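Local coordinates for protein galactitol 1-phosphate 5-dehydrogenase (Escherichia coli, PDB 4A2C) that oxidises galactitol 1-phosphate to D-tagatose 6-phosphate with NAD(+), as a zinc-dependent member of the alcohol dehydrogenase family, at residues A[33-38]-A[115-120]; A[39-44]-A[57-62]; A[317-322]-A[340-345]. One frame throughout, in Å; residues are numbered along the deposited sequence.

Interaction 1: residues A[33-38]-A[115-120]; sequences ASSGLC and GGFAEY. With NI (nickel (II) ion), chain C.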
loop_
_atom_site.group_PDB
_atom_site.type_symbol
_atom_site.label_atom_id
_atom_site.label_comp_id
_atom_site.label_asym_id
_atom_site.label_seq_id
_atom_site.Cartn_x
_atom_site.Cartn_y
_atom_site.Cartn_z
ATOM N N ALA A 33 33.380 9.251 17.794
ATOM C CA ALA A 33 33.975 8.022 18.334
ATOM C C ALA A 33 33.837 6.860 17.357
ATOM O O ALA A 33 34.758 6.043 17.212
ATOM C CB ALA A 33 33.346 7.660 19.672
ATOM N N SER A 34 32.674 6.799 16.703
ATOM C CA SER A 34 32.337 5.702 15.814
ATOM C C SER A 34 31.506 6.204 14.641
ATOM O O SER A 34 30.485 6.885 14.829
ATOM C CB SER A 34 31.543 4.645 16.576
ATOM O OG SER A 34 31.274 3.528 15.756
ATOM N N SER A 35 31.936 5.845 13.438
ATOM C CA SER A 35 31.304 6.313 12.218
ATOM C C SER A 35 31.326 5.168 11.219
ATOM O O SER A 35 32.402 4.642 10.916
ATOM C CB SER A 35 32.087 7.486 11.646
ATOM O OG SER A 35 31.259 8.336 10.888
ATOM N N GLY A 36 30.159 4.788 10.697
ATOM C CA GLY A 36 30.099 3.652 9.784
ATOM C C GLY A 36 29.760 3.969 8.332
ATOM O O GLY A 36 29.191 5.027 8.035
ATOM N N LEU A 37 30.103 3.046 7.429
ATOM C CA LEU A 37 29.842 3.205 5.993
ATOM C C LEU A 37 28.497 2.598 5.559
ATOM O O LEU A 37 28.159 1.472 5.925
ATOM C CB LEU A 37 30.966 2.557 5.181
ATOM C CG LEU A 37 30.921 2.747 3.663
ATOM C CD1 LEU A 37 31.211 4.207 3.293
ATOM C CD2 LEU A 37 31.913 1.825 2.981
ATOM N N CYS A 38 27.749 3.336 4.748
ATOM C CA CYS A 38 26.402 2.912 4.343
ATOM C C CYS A 38 26.357 2.384 2.900
ATOM O O CYS A 38 27.166 2.785 2.063
ATOM C CB CYS A 38 25.443 4.099 4.502
ATOM S SG CYS A 38 23.736 3.804 3.992
ATOM N N GLY A 115 30.005 14.948 5.888
ATOM C CA GLY A 115 29.557 14.137 7.015
ATOM C C GLY A 115 30.622 13.727 8.029
ATOM O O GLY A 115 31.634 14.424 8.205
ATOM N N GLY A 116 30.397 12.588 8.683
ATOM C CA GLY A 116 31.162 12.197 9.858
ATOM C C GLY A 116 32.329 11.241 9.688
ATOM O O GLY A 116 32.703 10.543 10.637
ATOM N N PHE A 117 32.912 11.181 8.494
ATOM C CA PHE A 117 34.197 10.510 8.350
ATOM C C PHE A 117 35.279 11.535 8.684
ATOM O O PHE A 117 35.999 12.007 7.799
ATOM C CB PHE A 117 34.400 9.967 6.932
ATOM C CG PHE A 117 33.402 8.916 6.533
ATOM C CD1 PHE A 117 32.918 8.006 7.465
ATOM C CD2 PHE A 117 32.940 8.846 5.226
ATOM C CE1 PHE A 117 31.999 7.038 7.095
ATOM C CE2 PHE A 117 32.015 7.890 4.854
ATOM C CZ PHE A 117 31.543 6.983 5.784
ATOM N N ALA A 118 35.378 11.874 9.966
ATOM C CA ALA A 118 36.228 12.969 10.420
ATOM C C ALA A 118 36.386 12.946 11.940
ATOM O O ALA A 118 35.564 12.349 12.638
ATOM C CB ALA A 118 35.634 14.296 9.960
ATOM N N GLU A 119 37.431 13.592 12.454
ATOM C CA GLU A 119 37.661 13.632 13.902
ATOM C C GLU A 119 36.616 14.463 14.649
ATOM O O GLU A 119 36.163 14.080 15.729
ATOM C CB GLU A 119 39.055 14.168 14.212
ATOM C CG GLU A 119 40.175 13.144 14.024
ATOM C CD GLU A 119 41.551 13.733 14.320
ATOM O OE1 GLU A 119 41.989 13.667 15.490
ATOM O OE2 GLU A 119 42.193 14.271 13.388
ATOM N N TYR A 120 36.258 15.609 14.074
ATOM C CA TYR A 120 35.260 16.512 14.652
ATOM C C TYR A 120 34.324 16.929 13.553
ATOM O O TYR A 120 34.682 16.881 12.376
ATOM C CB TYR A 120 35.919 17.778 15.200
ATOM C CG TYR A 120 36.777 17.550 16.424
ATOM C CD1 TYR A 120 38.104 17.185 16.301
ATOM C CD2 TYR A 120 36.248 17.686 17.706
ATOM C CE1 TYR A 120 38.890 16.967 17.420
ATOM C CE2 TYR A 120 37.025 17.473 18.831
ATOM C CZ TYR A 120 38.343 17.109 18.684
ATOM O OH TYR A 120 39.125 16.897 19.804
HETATM NI NI NI C . 22.413 5.198 5.679
#
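Gly116 O takes two donors. Ser35 OG gives it a short hydrogen bond of 2.6 Å, and Ala118 N adds a weak one of 3.1 Å. The serine hydroxyl does not meet a lone pair. It sits above the carbonyl plane, 67° out of it, and the C=O...OG angle is only 112°. Ser35 OG lies opposite the backbone N about the first side-chain bond (chi1 -153°), and this carries it from the strand to the loop carbonyl. The bond from Ala118 N closes an inverse gamma turn centred on Phe117. The phenyl ring lies beside Gly36 and Leu37. Phe117 CE1 lies 3.6 Å from Gly36 O, which meets the ring at its edge, near its plane. At the far end Phe117 CZ is 3.7 Å from Leu37 CD1. These two apolar side chains cross at about a right angle. One residue on, Cys38 SG binds the nickel ion at 2.6 Å. By similarity Cys38 is a ligand of the catalytic zinc, so nickel probably occupies that site in this crystal. The contact is buried. Ser35 and Leu37 also bond through their backbones to Leu344 and Val342 of strand 341-344, while Gly36 bonds to Glu60. The Phe117 ring is met by Phe326 of helix 323-333, and its side chain also touches Val4 of strand 2-6.

Interaction 2: residues A[39-44]-A[57-62]; sequences GSDLPR and LGHEFS. With NI (nickel (II) ion), chain C.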
loop_
_atom_site.group_PDB
_atom_site.type_symbol
_atom_site.label_atom_id
_atom_site.label_comp_id
_atom_site.label_asym_id
_atom_site.label_seq_id
_atom_site.Cartn_x
_atom_site.Cartn_y
_atom_site.Cartn_z
ATOM N N GLY A 39 25.418 1.485 2.609
ATOM C CA GLY A 39 25.228 1.020 1.243
ATOM C C GLY A 39 25.100 2.186 0.268
ATOM O O GLY A 39 25.597 2.121 -0.857
ATOM N N SER A 40 24.445 3.259 0.708
ATOM C CA SER A 40 24.164 4.396 -0.164
ATOM C C SER A 40 25.415 5.219 -0.471
ATOM O O SER A 40 25.412 6.043 -1.393
ATOM C CB SER A 40 23.059 5.287 0.426
ATOM O OG SER A 40 23.475 5.926 1.628
ATOM N N ASP A 41 26.479 5.003 0.298
ATOM C CA ASP A 41 27.727 5.728 0.061
ATOM C C ASP A 41 28.518 5.137 -1.106
ATOM O O ASP A 41 29.225 5.855 -1.810
ATOM C CB ASP A 41 28.592 5.766 1.328
ATOM C CG ASP A 41 27.967 6.599 2.433
ATOM O OD1 ASP A 41 27.459 7.698 2.129
ATOM O OD2 ASP A 41 27.982 6.157 3.604
ATOM N N LEU A 42 28.395 3.828 -1.310
ATOM C CA LEU A 42 29.112 3.157 -2.391
ATOM C C LEU A 42 28.897 3.835 -3.752
ATOM O O LEU A 42 29.869 4.126 -4.455
ATOM C CB LEU A 42 28.762 1.665 -2.440
ATOM C CG LEU A 42 29.509 0.779 -1.439
ATOM C CD1 LEU A 42 29.774 1.509 -0.135
ATOM C CD2 LEU A 42 28.749 -0.521 -1.189
ATOM N N PRO A 43 27.628 4.086 -4.134
ATOM C CA PRO A 43 27.400 4.834 -5.379
ATOM C C PRO A 43 28.067 6.207 -5.363
ATOM O O PRO A 43 28.699 6.592 -6.354
ATOM C CB PRO A 43 25.877 4.997 -5.414
ATOM C CG PRO A 43 25.369 3.797 -4.686
ATOM C CD PRO A 43 26.370 3.545 -3.582
ATOM N N ARG A 44 27.913 6.939 -4.264
ATOM C CA ARG A 44 28.486 8.284 -4.150
ATOM C C ARG A 44 29.998 8.266 -4.365
ATOM O O ARG A 44 30.591 9.253 -4.810
ATOM C CB ARG A 44 28.162 8.890 -2.782
ATOM C CG ARG A 44 26.667 8.933 -2.453
ATOM C CD ARG A 44 26.416 9.436 -1.033
ATOM N NE ARG A 44 25.007 9.761 -0.821
ATOM C CZ ARG A 44 24.219 9.167 0.074
ATOM N NH1 ARG A 44 24.700 8.214 0.866
ATOM N NH2 ARG A 44 22.946 9.532 0.184
ATOM N N LEU A 57 31.760 12.036 3.149
ATOM C CA LEU A 57 30.512 11.342 3.459
ATOM C C LEU A 57 30.415 10.987 4.953
ATOM O O LEU A 57 31.201 11.476 5.766
ATOM C CB LEU A 57 30.397 10.080 2.610
ATOM C CG LEU A 57 29.933 10.198 1.160
ATOM C CD1 LEU A 57 29.658 11.642 0.783
ATOM C CD2 LEU A 57 30.934 9.571 0.201
ATOM N N GLY A 58 29.440 10.152 5.307
ATOM C CA GLY A 58 29.316 9.639 6.664
ATOM C C GLY A 58 28.168 10.264 7.445
ATOM O O GLY A 58 28.273 11.421 7.910
ATOM N N HIS A 59 27.079 9.502 7.589
ATOM C CA HIS A 59 25.914 9.960 8.338
ATOM C C HIS A 59 25.439 8.945 9.373
ATOM O O HIS A 59 24.300 9.027 9.832
ATOM C CB HIS A 59 24.767 10.259 7.397
ATOM C CG HIS A 59 24.321 9.071 6.607
ATOM N ND1 HIS A 59 24.903 8.714 5.408
ATOM C CD2 HIS A 59 23.369 8.138 6.854
ATOM C CE1 HIS A 59 24.313 7.627 4.940
ATOM N NE2 HIS A 59 23.384 7.255 5.802
ATOM N N GLU A 60 26.297 7.986 9.724
ATOM C CA GLU A 60 25.963 6.986 10.744
ATOM C C GLU A 60 27.019 7.045 11.829
ATOM O O GLU A 60 27.963 6.244 11.825
ATOM C CB GLU A 60 25.971 5.574 10.152
ATOM C CG GLU A 60 25.004 5.325 9.012
ATOM C CD GLU A 60 25.232 3.963 8.371
ATOM O OE1 GLU A 60 26.068 3.187 8.886
ATOM O OE2 GLU A 60 24.583 3.667 7.353
ATOM N N PHE A 61 26.895 7.997 12.748
ATOM C CA PHE A 61 27.980 8.202 13.693
ATOM C C PHE A 61 27.573 8.710 15.065
ATOM O O PHE A 61 26.521 9.336 15.241
ATOM C CB PHE A 61 29.058 9.099 13.086
ATOM C CG PHE A 61 28.635 10.533 12.864
ATOM C CD1 PHE A 61 28.786 11.470 13.864
ATOM C CD2 PHE A 61 28.145 10.947 11.633
ATOM C CE1 PHE A 61 28.432 12.785 13.660
ATOM C CE2 PHE A 61 27.782 12.257 11.422
ATOM C CZ PHE A 61 27.934 13.185 12.440
ATOM N N SER A 62 28.426 8.417 16.034
ATOM C CA SER A 62 28.177 8.766 17.412
ATOM C C SER A 62 29.467 9.365 17.960
ATOM O O SER A 62 30.523 9.280 17.321
ATOM C CB SER A 62 27.792 7.524 18.215
ATOM O OG SER A 62 28.864 6.581 18.273
HETATM NI NI NI C . 22.413 5.198 5.679
HETATM O O HOH W 1 26.995 6.910 6.221
HETATM O O HOH W 2 27.053 9.454 3.824
#
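Ser40 OG approaches the edge of the His59 ring, 3.8 Å from CE1. The same hydroxyl receives a weak hydrogen bond from Arg44 NH1. Asp41 OD1 packs on Leu57, 3.6 Å from CG, while both carboxylate oxygens reach the metal-binding loop through water. Water 1 bridges Asp41 OD2 and His59 N, 2.9 Å from each. Water 2 bridges Asp41 OD1 to Gly58 N and His59 ND1. It lies in the plane of the imidazole, 2.8 Å from ND1, and helps fix the turn of the ring. The other ring nitrogen, NE2, binds the nickel ion at 2.3 Å. His59 and Glu144 are by similarity ligands of the catalytic zinc, so the nickel probably sits in that site. Cys38 N also bonds to Asp41 OD2, so the aspartate is a second-shell residue for both protein ligands of the nickel. With an alanine in place of Asp41, both waters would probably lose an acceptor, Arg44 its salt-bridge partner, and the His59 ring part of what holds its rotation. Arg44 follows one helical turn after Asp41. Its chain is extended from CG to NE, and NH1 forms a salt bridge with Asp41 OD1 at 3.1 Å, meeting the oxygen from above the carboxylate plane. The guanidinium stands nearly perpendicular to the imidazole, with planes 84° apart. The contact joins helix 41-46 and the residues before it to the loop leading into strand 60-68, and Glu144 of helix 143-155 lies against His59.

Interaction 3: residues A[317-322]-A[340-345]; sequences IAHRGS and GKVLLI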
loop_
_atom_site.group_PDB
_atom_site.type_symbol
_atom_site.label_atom_id
_atom_site.label_comp_id
_atom_site.label_asym_id
_atom_site.label_seq_id
_atom_site.Cartn_x
_atom_site.Cartn_y
_atom_site.Cartn_z
ATOM N N ILE A 317 29.708 -6.412 11.793
ATOM C CA ILE A 317 30.826 -5.508 11.580
ATOM C C ILE A 317 31.918 -6.230 10.803
ATOM O O ILE A 317 32.406 -7.275 11.221
ATOM C CB ILE A 317 31.354 -4.949 12.923
ATOM C CG1 ILE A 317 30.303 -4.031 13.557
ATOM C CG2 ILE A 317 32.698 -4.208 12.720
ATOM C CD1 ILE A 317 30.510 -3.766 15.031
ATOM N N ALA A 318 32.269 -5.676 9.649
ATOM C CA ALA A 318 33.314 -6.242 8.806
ATOM C C ALA A 318 34.673 -5.606 9.085
ATOM O O ALA A 318 35.721 -6.204 8.810
ATOM C CB ALA A 318 32.951 -6.079 7.333
ATOM N N HIS A 319 34.671 -4.394 9.631
ATOM C CA HIS A 319 35.931 -3.662 9.730
ATOM C C HIS A 319 35.917 -2.616 10.844
ATOM O O HIS A 319 34.950 -1.845 10.988
ATOM C CB HIS A 319 36.227 -3.010 8.370
ATOM C CG HIS A 319 37.480 -2.187 8.329
ATOM N ND1 HIS A 319 38.643 -2.627 7.731
ATOM C CD2 HIS A 319 37.742 -0.934 8.778
ATOM C CE1 HIS A 319 39.571 -1.690 7.829
ATOM N NE2 HIS A 319 39.049 -0.653 8.462
ATOM N N ARG A 320 36.956 -2.646 11.668
ATOM C CA ARG A 320 37.241 -1.543 12.577
ATOM C C ARG A 320 38.577 -0.952 12.162
ATOM O O ARG A 320 39.500 -1.701 11.822
ATOM C CB ARG A 320 37.364 -2.039 14.012
ATOM C CG ARG A 320 36.225 -1.649 14.918
ATOM C CD ARG A 320 35.382 -2.853 15.202
ATOM N NE ARG A 320 34.762 -2.820 16.520
ATOM C CZ ARG A 320 33.993 -3.799 16.988
ATOM N NH1 ARG A 320 33.766 -4.867 16.234
ATOM N NH2 ARG A 320 33.451 -3.719 18.197
ATOM N N GLY A 321 38.697 0.374 12.191
ATOM C CA GLY A 321 39.965 1.002 11.860
ATOM C C GLY A 321 39.931 2.515 11.750
ATOM O O GLY A 321 38.881 3.109 11.468
ATOM N N SER A 322 41.086 3.147 11.968
ATOM C CA SER A 322 41.176 4.595 11.852
ATOM C C SER A 322 41.332 5.006 10.387
ATOM O O SER A 322 41.041 4.216 9.492
ATOM C CB SER A 322 42.317 5.147 12.718
ATOM O OG SER A 322 42.233 6.553 12.849
ATOM N N GLY A 340 30.300 -6.289 5.148
ATOM C CA GLY A 340 29.425 -5.990 6.265
ATOM C C GLY A 340 29.592 -4.523 6.607
ATOM O O GLY A 340 29.857 -3.709 5.719
ATOM N N LYS A 341 29.454 -4.168 7.881
ATOM C CA LYS A 341 29.570 -2.760 8.270
ATOM C C LYS A 341 31.024 -2.335 8.434
ATOM O O LYS A 341 31.794 -2.973 9.169
ATOM C CB LYS A 341 28.763 -2.483 9.551
ATOM C CG LYS A 341 28.829 -1.032 10.069
ATOM C CD LYS A 341 28.247 -0.021 9.087
ATOM C CE LYS A 341 26.775 -0.316 8.769
ATOM N NZ LYS A 341 26.269 0.701 7.800
ATOM N N VAL A 342 31.406 -1.268 7.733
ATOM C CA VAL A 342 32.751 -0.715 7.865
ATOM C C VAL A 342 32.731 0.482 8.798
ATOM O O VAL A 342 32.109 1.500 8.502
ATOM C CB VAL A 342 33.330 -0.271 6.518
ATOM C CG1 VAL A 342 34.756 0.230 6.702
ATOM C CG2 VAL A 342 33.285 -1.417 5.520
ATOM N N LEU A 343 33.416 0.346 9.926
ATOM C CA LEU A 343 33.403 1.352 10.979
ATOM C C LEU A 343 34.689 2.152 10.961
ATOM O O LEU A 343 35.779 1.590 10.853
ATOM C CB LEU A 343 33.277 0.665 12.340
ATOM C CG LEU A 343 31.969 0.804 13.117
ATOM C CD1 LEU A 343 30.808 1.110 12.194
ATOM C CD2 LEU A 343 31.708 -0.426 13.962
ATOM N N LEU A 344 34.563 3.464 11.074
ATOM C CA LEU A 344 35.725 4.306 11.271
ATOM C C LEU A 344 35.758 4.607 12.761
ATOM O O LEU A 344 34.804 5.178 13.312
ATOM C CB LEU A 344 35.576 5.598 10.477
ATOM C CG LEU A 344 36.805 6.404 10.076
ATOM C CD1 LEU A 344 36.431 7.872 9.960
ATOM C CD2 LEU A 344 37.925 6.220 11.077
ATOM N N ILE A 345 36.823 4.168 13.424
ATOM C CA ILE A 345 37.036 4.484 14.829
ATOM C C ILE A 345 38.278 5.370 14.941
ATOM O O ILE A 345 39.412 4.868 14.950
ATOM C CB ILE A 345 37.287 3.225 15.674
ATOM C CG1 ILE A 345 36.287 2.114 15.325
ATOM C CG2 ILE A 345 37.246 3.582 17.166
ATOM C CD1 ILE A 345 34.899 2.338 15.881
#
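This is a parallel pairing of strands 317-321 and 341-344 at the edge of a mixed sheet, where 341-344 joins 317-321 to strand 27-36. The two axes are 18° apart. Ile317 pairs with Lys341, and His319 with Val342, so the register slips by one residue and makes a beta bulge at Ala318. Lys341 O accepts both amides of the bulge, from the same face of its carbonyl plane: Ala318 N at 2.8 Å and His319 N at 3.2 Å. After the bulge Leu343 N bonds to His319 O at 2.9 Å. The pairing is looser toward Gly321, whose N bonds only weakly to Leu343 O. Farther along, Ile345 N reaches Gly321 O at 3.0 Å. On one face Ile317 CD1 meets Leu343 CD2 at 3.7 Å, the side chains crossing at about a right angle. Ile317 CD1 also lies over one face of the Arg320 guanidinium, toward its rim. That group forms salt bridges with Glu314 and Glu138. Beyond the strand, Ile345 lies alongside Arg320, pointing the same way, with its CG1 3.8 Å from Arg320 CG. On the other face of the sheet His319 CG is opposite the backbone N (chi1 178°), which lays the ring across Val342. His319 CD2 is 3.8 Å from Val342 CG1, and Leu343 O meets the ring at its edge. A CB on Gly321 would run into His319 NE2. The Lys341 chain bends away to a salt bridge with Glu60, near the nickel ion. The two strands and helix 323-333 between them form a beta-alpha-beta unit.

The three contacts sit close together around one mixed sheet. The centres of interactions 1 and 2 are about 9 Å apart, those of 1 and 3 about 10 Å, and those of 2 and 3 about 12 Å. Along the chain, interaction 2 falls between the two segments of interaction 1, and interaction 3 comes after both. Strand 27-36 is the common member, with strand 60-68 and strand 341-344 both pairing with it. Interactions 1 and 2 each supply one ligand to the nickel ion, Cys38 and His59. Interaction 3 reaches the same region through the Lys341-Glu60 salt bridge. The C-terminal strands thus join the same sheet as the GroES-like part, as in other zinc-dependent alcohol dehydrogenases.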